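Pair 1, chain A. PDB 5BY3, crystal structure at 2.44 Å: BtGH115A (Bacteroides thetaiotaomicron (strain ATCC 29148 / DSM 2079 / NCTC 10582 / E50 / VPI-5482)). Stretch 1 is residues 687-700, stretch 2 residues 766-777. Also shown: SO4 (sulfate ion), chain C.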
# COMPACT_ATOMS: atom_id res chain seq x y z
N THR A 687 -14.08 -18.93 41.98
CA THR A 687 -15.28 -18.45 41.25
C THR A 687 -16.06 -19.45 40.34
O THR A 687 -15.50 -20.39 39.76
CB THR A 687 -15.03 -17.13 40.46
OG1 THR A 687 -14.65 -17.42 39.10
CG2 THR A 687 -14.00 -16.20 41.17
N ASP A 688 -17.35 -19.16 40.21
CA ASP A 688 -18.34 -19.95 39.48
C ASP A 688 -18.01 -20.14 37.97
O ASP A 688 -18.19 -21.24 37.41
CB ASP A 688 -19.71 -19.24 39.68
CG ASP A 688 -20.92 -19.98 39.05
OD1 ASP A 688 -20.84 -21.19 38.76
OD2 ASP A 688 -21.97 -19.33 38.87
N SER A 689 -17.52 -19.08 37.34
CA SER A 689 -17.49 -18.97 35.88
C SER A 689 -16.16 -18.41 35.41
O SER A 689 -15.34 -17.97 36.22
CB SER A 689 -18.64 -18.07 35.39
OG SER A 689 -19.88 -18.77 35.34
N VAL A 690 -15.97 -18.43 34.08
CA VAL A 690 -14.78 -17.88 33.39
C VAL A 690 -15.19 -16.99 32.21
O VAL A 690 -16.08 -17.37 31.43
CB VAL A 690 -13.78 -18.99 32.93
CG1 VAL A 690 -14.43 -19.99 31.97
CG2 VAL A 690 -12.52 -18.39 32.32
N GLU A 691 -14.54 -15.83 32.08
CA GLU A 691 -14.77 -14.95 30.92
C GLU A 691 -13.68 -15.17 29.88
O GLU A 691 -12.54 -14.80 30.09
CB GLU A 691 -14.84 -13.46 31.33
CG GLU A 691 -15.44 -12.54 30.26
CD GLU A 691 -15.05 -11.07 30.43
OE1 GLU A 691 -15.55 -10.40 31.35
OE2 GLU A 691 -14.22 -10.59 29.64
N VAL A 692 -14.03 -15.77 28.76
CA VAL A 692 -13.04 -16.00 27.71
C VAL A 692 -13.04 -14.87 26.71
O VAL A 692 -14.07 -14.60 26.10
CB VAL A 692 -13.25 -17.37 27.03
CG1 VAL A 692 -12.16 -17.64 25.98
CG2 VAL A 692 -13.26 -18.45 28.10
N ASP A 693 -11.88 -14.23 26.54
CA ASP A 693 -11.68 -13.00 25.75
C ASP A 693 -10.75 -13.37 24.60
O ASP A 693 -9.58 -13.62 24.80
CB ASP A 693 -11.05 -11.95 26.67
CG ASP A 693 -10.98 -10.55 26.06
OD1 ASP A 693 -11.24 -10.39 24.85
OD2 ASP A 693 -10.62 -9.59 26.82
N ILE A 694 -11.31 -13.44 23.40
CA ILE A 694 -10.60 -13.95 22.23
C ILE A 694 -10.41 -12.80 21.24
O ILE A 694 -11.37 -12.09 20.90
CB ILE A 694 -11.38 -15.11 21.55
CG1 ILE A 694 -11.61 -16.24 22.54
CG2 ILE A 694 -10.62 -15.64 20.34
CD1 ILE A 694 -12.62 -17.26 22.06
N ARG A 695 -9.17 -12.62 20.80
CA ARG A 695 -8.81 -11.51 19.96
C ARG A 695 -8.30 -12.11 18.64
O ARG A 695 -7.45 -13.02 18.63
CB ARG A 695 -7.69 -10.70 20.60
CG ARG A 695 -7.93 -9.75 21.78
CD ARG A 695 -9.34 -9.31 22.09
NE ARG A 695 -9.45 -8.69 23.43
CZ ARG A 695 -8.93 -7.51 23.80
NH1 ARG A 695 -8.19 -6.77 22.97
NH2 ARG A 695 -9.13 -7.06 25.04
N LEU A 696 -8.85 -11.62 17.53
CA LEU A 696 -8.55 -12.15 16.22
C LEU A 696 -8.25 -11.01 15.27
O LEU A 696 -8.59 -9.86 15.52
CB LEU A 696 -9.70 -13.00 15.67
CG LEU A 696 -10.30 -14.09 16.55
CD1 LEU A 696 -11.67 -13.63 17.06
CD2 LEU A 696 -10.40 -15.36 15.72
N LEU A 697 -7.60 -11.35 14.16
CA LEU A 697 -7.38 -10.37 13.10
C LEU A 697 -8.76 -10.04 12.56
O LEU A 697 -9.51 -10.99 12.24
CB LEU A 697 -6.48 -10.95 12.00
CG LEU A 697 -5.93 -9.96 10.97
CD1 LEU A 697 -4.96 -8.99 11.63
CD2 LEU A 697 -5.30 -10.68 9.77
N PRO A 698 -9.12 -8.73 12.50
CA PRO A 698 -10.44 -8.38 11.96
C PRO A 698 -10.49 -8.47 10.42
O PRO A 698 -11.05 -7.59 9.75
CB PRO A 698 -10.62 -6.95 12.43
CG PRO A 698 -9.22 -6.38 12.39
CD PRO A 698 -8.28 -7.53 12.69
N ASN A 699 -9.96 -9.55 9.84
CA ASN A 699 -10.05 -9.68 8.39
C ASN A 699 -11.48 -10.13 7.96
O ASN A 699 -12.38 -10.34 8.82
CB ASN A 699 -8.94 -10.57 7.85
CG ASN A 699 -9.12 -12.01 8.24
OD1 ASN A 699 -9.81 -12.74 7.56
ND2 ASN A 699 -8.53 -12.42 9.35
N HIS A 700 -11.69 -10.24 6.64
CA HIS A 700 -13.00 -10.53 6.05
C HIS A 700 -13.00 -11.96 5.48
O HIS A 700 -11.93 -12.47 5.08
CB HIS A 700 -13.33 -9.51 4.95
CG HIS A 700 -13.44 -8.08 5.43
ND1 HIS A 700 -14.51 -7.63 6.18
CD2 HIS A 700 -12.64 -7.01 5.24
CE1 HIS A 700 -14.36 -6.35 6.44
NE2 HIS A 700 -13.23 -5.95 5.90
N VAL A 766 -9.02 -17.69 9.37
CA VAL A 766 -9.24 -17.40 10.80
C VAL A 766 -7.89 -17.19 11.44
O VAL A 766 -7.05 -18.12 11.43
CB VAL A 766 -9.90 -18.59 11.51
CG1 VAL A 766 -9.93 -18.41 13.03
CG2 VAL A 766 -11.30 -18.83 10.95
N ILE A 767 -7.66 -16.00 11.98
CA ILE A 767 -6.32 -15.75 12.49
C ILE A 767 -6.43 -15.29 13.91
O ILE A 767 -6.97 -14.20 14.17
CB ILE A 767 -5.54 -14.75 11.61
CG1 ILE A 767 -5.28 -15.36 10.25
CG2 ILE A 767 -4.20 -14.41 12.24
CD1 ILE A 767 -5.51 -14.37 9.13
N LEU A 768 -5.92 -16.13 14.82
CA LEU A 768 -5.91 -15.86 16.25
C LEU A 768 -4.76 -14.95 16.62
O LEU A 768 -3.64 -15.12 16.14
CB LEU A 768 -5.87 -17.17 17.06
CG LEU A 768 -5.93 -17.02 18.59
CD1 LEU A 768 -7.27 -16.54 19.13
CD2 LEU A 768 -5.50 -18.31 19.30
N ASP A 769 -5.05 -13.99 17.49
CA ASP A 769 -4.06 -13.03 18.00
C ASP A 769 -3.83 -13.25 19.48
O ASP A 769 -2.74 -13.58 19.87
CB ASP A 769 -4.51 -11.57 17.75
CG ASP A 769 -3.35 -10.60 17.68
OD1 ASP A 769 -2.23 -11.09 17.52
OD2 ASP A 769 -3.52 -9.35 17.76
N GLN A 770 -4.86 -13.07 20.31
CA GLN A 770 -4.71 -13.23 21.77
C GLN A 770 -5.88 -13.99 22.37
O GLN A 770 -6.94 -14.08 21.77
CB GLN A 770 -4.59 -11.89 22.46
CG GLN A 770 -3.36 -11.11 22.01
CD GLN A 770 -3.32 -9.68 22.53
OE1 GLN A 770 -4.21 -8.88 22.24
NE2 GLN A 770 -2.31 -9.37 23.32
N VAL A 771 -5.65 -14.55 23.55
CA VAL A 771 -6.69 -15.13 24.39
C VAL A 771 -6.39 -14.67 25.83
O VAL A 771 -5.24 -14.78 26.28
CB VAL A 771 -6.71 -16.67 24.32
CG1 VAL A 771 -7.82 -17.21 25.21
CG2 VAL A 771 -6.92 -17.20 22.90
N MSE A 772 -7.40 -14.16 26.54
CA MSE A 772 -7.30 -13.89 27.99
C MSE A 772 -8.40 -14.59 28.79
O MSE A 772 -9.43 -14.99 28.24
CB MSE A 772 -7.23 -12.41 28.27
CG MSE A 772 -5.95 -11.80 27.71
SE MSE A 772 -6.29 -11.09 25.91
CE MSE A 772 -5.42 -9.32 26.05
N LEU A 773 -8.19 -14.74 30.10
CA LEU A 773 -9.11 -15.57 30.91
C LEU A 773 -10.06 -14.91 31.93
O LEU A 773 -11.25 -15.17 31.84
CB LEU A 773 -8.49 -16.91 31.35
CG LEU A 773 -9.12 -18.16 30.70
CD1 LEU A 773 -9.39 -18.13 29.20
CD2 LEU A 773 -8.31 -19.41 31.02
N TYR A 774 -9.59 -14.12 32.89
CA TYR A 774 -10.52 -13.44 33.88
C TYR A 774 -11.54 -14.30 34.67
O TYR A 774 -12.47 -14.90 34.09
CB TYR A 774 -11.27 -12.22 33.27
CG TYR A 774 -10.39 -11.32 32.43
CD1 TYR A 774 -9.45 -10.45 33.02
CD2 TYR A 774 -10.48 -11.36 31.04
CE1 TYR A 774 -8.62 -9.64 32.23
CE2 TYR A 774 -9.68 -10.56 30.25
CZ TYR A 774 -8.75 -9.72 30.84
OH TYR A 774 -7.98 -8.94 30.00
N GLU A 775 -11.40 -14.31 36.00
CA GLU A 775 -12.31 -15.07 36.89
C GLU A 775 -13.82 -14.75 36.76
O GLU A 775 -14.50 -15.45 36.01
CB GLU A 775 -11.80 -15.09 38.34
CG GLU A 775 -11.18 -16.44 38.70
CD GLU A 775 -9.93 -16.37 39.58
OE1 GLU A 775 -9.10 -17.30 39.48
OE2 GLU A 775 -9.78 -15.42 40.39
N VAL A 776 -14.33 -13.73 37.46
CA VAL A 776 -15.75 -13.26 37.35
C VAL A 776 -16.89 -14.23 37.79
O VAL A 776 -16.76 -15.45 37.69
CB VAL A 776 -16.10 -12.63 35.96
CG1 VAL A 776 -14.90 -11.88 35.37
CG2 VAL A 776 -16.65 -13.65 34.97
N ASN A 777 -18.01 -13.65 38.23
CA ASN A 777 -19.14 -14.42 38.81
C ASN A 777 -20.49 -14.40 38.08
O ASN A 777 -21.04 -15.45 37.72
CB ASN A 777 -19.30 -14.11 40.30
CG ASN A 777 -18.47 -15.03 41.18
OD1 ASN A 777 -17.51 -14.59 41.83
ND2 ASN A 777 -18.80 -16.32 41.16
S SO4 C . -7.98 -3.18 25.43
O1 SO4 C . -8.63 -4.49 25.15
O2 SO4 C . -8.81 -2.37 26.36
O3 SO4 C . -6.64 -3.41 26.02
O4 SO4 C . -7.87 -2.43 24.16
O HOH W 1 -9.21 -13.52 11.59

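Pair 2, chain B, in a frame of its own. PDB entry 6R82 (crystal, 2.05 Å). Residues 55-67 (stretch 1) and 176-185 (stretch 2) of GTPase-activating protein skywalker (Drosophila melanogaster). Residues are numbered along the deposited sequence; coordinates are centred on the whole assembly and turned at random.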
# COMPACT_ATOMS: atom_id res chain seq x y z
N GLU B 55 4.89 11.33 0.44
CA GLU B 55 4.71 10.52 1.64
C GLU B 55 3.79 11.25 2.60
O GLU B 55 3.78 12.49 2.64
CB GLU B 55 6.04 10.20 2.34
CG GLU B 55 6.68 11.40 2.99
CD GLU B 55 7.82 11.03 3.94
OE1 GLU B 55 8.63 10.13 3.60
OE2 GLU B 55 7.90 11.65 5.02
N PRO B 56 2.96 10.52 3.35
CA PRO B 56 2.68 9.08 3.20
C PRO B 56 1.79 8.83 1.99
O PRO B 56 1.42 9.81 1.34
CB PRO B 56 1.93 8.75 4.49
CG PRO B 56 1.14 10.05 4.76
CD PRO B 56 2.06 11.17 4.33
N THR B 57 1.48 7.58 1.67
CA THR B 57 0.56 7.31 0.57
C THR B 57 -0.42 6.22 0.98
O THR B 57 -0.21 5.49 1.95
CB THR B 57 1.27 6.88 -0.73
OG1 THR B 57 2.10 5.75 -0.48
CG2 THR B 57 2.13 8.02 -1.29
N LEU B 58 -1.51 6.13 0.24
CA LEU B 58 -2.55 5.15 0.46
C LEU B 58 -2.72 4.36 -0.83
O LEU B 58 -3.04 4.93 -1.88
CB LEU B 58 -3.87 5.81 0.87
CG LEU B 58 -4.99 4.89 1.36
CD1 LEU B 58 -4.51 4.03 2.52
CD2 LEU B 58 -6.18 5.73 1.81
N LEU B 59 -2.49 3.06 -0.76
CA LEU B 59 -2.53 2.19 -1.92
C LEU B 59 -3.81 1.36 -1.86
O LEU B 59 -4.09 0.74 -0.82
CB LEU B 59 -1.29 1.29 -1.96
CG LEU B 59 -0.98 0.60 -3.28
CD1 LEU B 59 0.53 0.55 -3.53
CD2 LEU B 59 -1.59 -0.79 -3.28
N MET B 60 -4.58 1.36 -2.94
CA MET B 60 -5.85 0.64 -2.99
C MET B 60 -5.89 -0.26 -4.22
O MET B 60 -5.76 0.22 -5.35
CB MET B 60 -7.03 1.60 -3.02
CG MET B 60 -8.28 0.99 -2.39
SD MET B 60 -9.50 2.24 -2.00
CE MET B 60 -8.54 3.38 -0.98
N ILE B 61 -6.12 -1.55 -4.00
CA ILE B 61 -6.17 -2.55 -5.07
C ILE B 61 -7.59 -3.06 -5.19
O ILE B 61 -8.21 -3.47 -4.20
CB ILE B 61 -5.20 -3.72 -4.80
CG1 ILE B 61 -3.76 -3.21 -4.78
CG2 ILE B 61 -5.39 -4.83 -5.85
CD1 ILE B 61 -2.80 -4.12 -4.05
N LYS B 62 -8.11 -3.07 -6.42
CA LYS B 62 -9.37 -3.71 -6.75
C LYS B 62 -9.04 -4.89 -7.67
O LYS B 62 -8.53 -4.69 -8.78
CB LYS B 62 -10.33 -2.71 -7.41
CG LYS B 62 -10.93 -1.67 -6.43
CD LYS B 62 -10.92 -0.24 -7.02
CE LYS B 62 -10.75 0.83 -5.95
NZ LYS B 62 -9.36 0.88 -5.39
N THR B 63 -9.32 -6.11 -7.21
CA THR B 63 -9.05 -7.30 -8.01
C THR B 63 -10.19 -7.60 -8.97
O THR B 63 -11.32 -7.14 -8.81
CB THR B 63 -8.80 -8.52 -7.13
OG1 THR B 63 -10.05 -9.08 -6.71
CG2 THR B 63 -7.96 -8.15 -5.92
N CYS B 64 -9.88 -8.41 -10.00
CA CYS B 64 -10.91 -8.87 -10.92
C CYS B 64 -11.94 -9.77 -10.23
O CYS B 64 -13.04 -9.95 -10.76
CB CYS B 64 -10.28 -9.62 -12.10
SG CYS B 64 -9.14 -8.62 -13.11
N ASN B 65 -11.60 -10.32 -9.07
CA ASN B 65 -12.49 -11.10 -8.23
C ASN B 65 -13.28 -10.24 -7.24
O ASN B 65 -13.84 -10.78 -6.27
CB ASN B 65 -11.68 -12.17 -7.47
CG ASN B 65 -12.47 -13.44 -7.21
OD1 ASN B 65 -13.40 -13.77 -7.95
ND2 ASN B 65 -12.09 -14.16 -6.16
N ASN B 66 -13.30 -8.92 -7.44
CA ASN B 66 -14.08 -7.95 -6.66
C ASN B 66 -13.65 -7.85 -5.19
O ASN B 66 -14.41 -7.37 -4.36
CB ASN B 66 -15.58 -8.24 -6.74
CG ASN B 66 -16.06 -8.45 -8.16
OD1 ASN B 66 -16.03 -7.54 -8.98
ND2 ASN B 66 -16.49 -9.67 -8.46
N GLU B 67 -12.44 -8.30 -4.86
CA GLU B 67 -11.86 -8.03 -3.55
C GLU B 67 -11.17 -6.67 -3.56
O GLU B 67 -10.63 -6.23 -4.58
CB GLU B 67 -10.86 -9.12 -3.15
CG GLU B 67 -11.48 -10.52 -3.05
CD GLU B 67 -10.95 -11.48 -4.10
OE1 GLU B 67 -9.95 -11.14 -4.78
OE2 GLU B 67 -11.53 -12.58 -4.25
N ILE B 176 -5.14 -7.67 -10.98
CA ILE B 176 -5.48 -6.30 -10.62
C ILE B 176 -6.42 -5.75 -11.68
O ILE B 176 -6.05 -5.65 -12.86
CB ILE B 176 -4.23 -5.44 -10.48
CG1 ILE B 176 -3.42 -5.91 -9.27
CG2 ILE B 176 -4.60 -3.96 -10.35
CD1 ILE B 176 -1.99 -6.29 -9.60
N ARG B 177 -7.64 -5.39 -11.27
CA ARG B 177 -8.53 -4.67 -12.17
C ARG B 177 -8.16 -3.20 -12.22
O ARG B 177 -8.06 -2.61 -13.31
CB ARG B 177 -9.98 -4.85 -11.74
CG ARG B 177 -10.97 -4.45 -12.83
CD ARG B 177 -12.34 -4.16 -12.26
NE ARG B 177 -12.84 -5.26 -11.42
CZ ARG B 177 -14.12 -5.46 -11.14
NH1 ARG B 177 -15.05 -4.65 -11.64
NH2 ARG B 177 -14.48 -6.48 -10.37
N VAL B 178 -7.97 -2.58 -11.06
CA VAL B 178 -7.47 -1.21 -11.01
C VAL B 178 -6.66 -1.03 -9.73
O VAL B 178 -6.98 -1.60 -8.68
CB VAL B 178 -8.63 -0.18 -11.13
CG1 VAL B 178 -9.71 -0.49 -10.12
CG2 VAL B 178 -8.11 1.25 -10.96
N LEU B 179 -5.56 -0.30 -9.86
CA LEU B 179 -4.77 0.12 -8.72
C LEU B 179 -4.79 1.64 -8.64
O LEU B 179 -4.67 2.32 -9.66
CB LEU B 179 -3.33 -0.39 -8.84
CG LEU B 179 -2.45 0.10 -7.69
CD1 LEU B 179 -1.82 -1.07 -6.99
CD2 LEU B 179 -1.39 1.03 -8.23
N GLU B 180 -4.96 2.16 -7.42
CA GLU B 180 -4.99 3.59 -7.15
C GLU B 180 -4.03 3.92 -6.02
O GLU B 180 -3.93 3.17 -5.04
CB GLU B 180 -6.40 4.06 -6.79
CG GLU B 180 -7.31 4.27 -8.00
CD GLU B 180 -8.78 4.54 -7.63
OE1 GLU B 180 -9.12 4.48 -6.42
OE2 GLU B 180 -9.58 4.81 -8.56
N VAL B 181 -3.32 5.05 -6.15
CA VAL B 181 -2.45 5.57 -5.10
C VAL B 181 -2.85 7.01 -4.81
O VAL B 181 -2.94 7.83 -5.74
CB VAL B 181 -0.96 5.49 -5.48
CG1 VAL B 181 -0.09 5.84 -4.26
CG2 VAL B 181 -0.61 4.10 -5.99
N TYR B 182 -3.07 7.33 -3.54
CA TYR B 182 -3.40 8.67 -3.08
C TYR B 182 -2.24 9.23 -2.27
O TYR B 182 -1.58 8.50 -1.53
CB TYR B 182 -4.68 8.66 -2.22
CG TYR B 182 -5.91 8.29 -3.01
CD1 TYR B 182 -6.27 6.95 -3.18
CD2 TYR B 182 -6.70 9.26 -3.61
CE1 TYR B 182 -7.40 6.59 -3.92
CE2 TYR B 182 -7.82 8.91 -4.36
CZ TYR B 182 -8.16 7.58 -4.51
OH TYR B 182 -9.27 7.23 -5.25
N GLY B 183 -2.00 10.54 -2.41
CA GLY B 183 -1.17 11.29 -1.50
C GLY B 183 -2.00 12.26 -0.67
O GLY B 183 -3.23 12.23 -0.67
N PHE B 184 -1.29 13.14 0.04
CA PHE B 184 -1.95 14.10 0.92
C PHE B 184 -1.30 15.46 0.79
O PHE B 184 -0.07 15.57 0.85
CB PHE B 184 -1.90 13.62 2.39
CG PHE B 184 -2.53 12.28 2.60
CD1 PHE B 184 -1.80 11.11 2.36
CD2 PHE B 184 -3.85 12.17 3.00
CE1 PHE B 184 -2.38 9.87 2.53
CE2 PHE B 184 -4.43 10.92 3.19
CZ PHE B 184 -3.69 9.77 2.95
N VAL B 185 -2.12 16.50 0.62
CA VAL B 185 -1.61 17.85 0.46
C VAL B 185 -2.23 18.74 1.54
O VAL B 185 -3.28 18.44 2.10
CB VAL B 185 -1.87 18.43 -0.95
CG1 VAL B 185 -1.12 17.60 -2.03
CG2 VAL B 185 -3.36 18.47 -1.26
O HOH W 2 1.45 12.40 0.34

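Pair 1 and pair 2 are both antiparallel two-stranded ladders interrupted by a beta bulge, and 14 central residues superpose with an RMSD of 0.5 Å over N, CA and C. The strand axes approach to 4.5 Å in pair 1 and 4.6 Å in pair 2, with N-to-C directions 141° and 162° apart. The register matches from Glu A691 opposite Tyr A774, equivalent to Leu B58 opposite Tyr B182, down to Arg A695 opposite Gln A770, equivalent to Lys B62 opposite Val B178.

The bulge falls at the same place. In pair 1 the carbonyl of Arg A695 accepts two amides, Asp A769 N to Arg A695 O at 2.8 Å and Gln A770 N to Arg A695 O at 3.1 Å. In pair 2, Lys B62 O likewise receives Arg B177 N at 2.7 Å and Val B178 N at 3.2 Å. One carbonyl thus serves two successive donors, and the extra residue, Asp A769 or Arg B177, shifts the register by one. The pair two residues before the bulge is conserved: Asp A693 and Met A772 exchange bonds (Asp A693 N to Met A772 O 3.1 Å, Met A772 N to Asp A693 O 2.8 Å), as do Met B60 and Glu B180 (Met B60 N to Glu B180 O 2.8 Å, Glu B180 N to Met B60 O 2.9 Å). One step further out the pairs part: Leu B58 and Tyr B182 still exchange two bonds (Leu B58 N to Tyr B182 O 3.0 Å, Tyr B182 N to Leu B58 O 2.9 Å), but Glu A691 and Tyr A774 share one, Glu A691 N to Tyr A774 O at 3.0 Å.

The face bearing Ile A694 and Val A771, matched by Ile B61 and Leu B179, is apolar in both pairs. The shared isoleucine keeps one partner position, Leu A768 or Ile B176, and in pair 2 gains a second, Leu B179. In pair 1, Ile A694 CG2 packs on Leu A768 CD1 at 3.7 Å; in pair 2, Ile B61 CG1 meets Leu B179 CD1 at 3.6 Å, while its CG2 lies 4.1 Å from CG1 of Ile B176, the counterpart of Leu A768. The longer Leu B179 also reaches Leu B59, CD1 to CD2 at 3.7 Å, whereas the shorter Val A771 stands 4.4 Å from Val A692, CG1 to CG1.

The other face carries charge, arranged differently. Arg A695 turns along its own strand to Asp A693, forming a salt bridge with NE 2.8 Å from OD1. Its guanidinium also binds a sulfate, probably from the crystallisation liquor, with NH2 2.6 Å from SO4 O1, and the selenomethionine Met A772 places CE over one guanidinium face. In pair 2 the acid is on the opposite strand: Met B60 replaces Asp A693, Glu B180 replaces Met A772, and Lys B62 NZ makes a long salt bridge across the ladder to Glu B180 OE1 at 3.8 Å. The lysine's aliphatic portion packs against Val B178, CD to CG1 at 3.3 Å.

The tyrosines coincide closely, their side-chain centres 0.5 Å apart, yet their surroundings differ. Asp A693 OD2 lies at the ring edge of Tyr A774, 3.7 Å from CE2, whereas Tyr B182 OH hydrogen-bonds to Glu B180 OE1 at 3.0 Å.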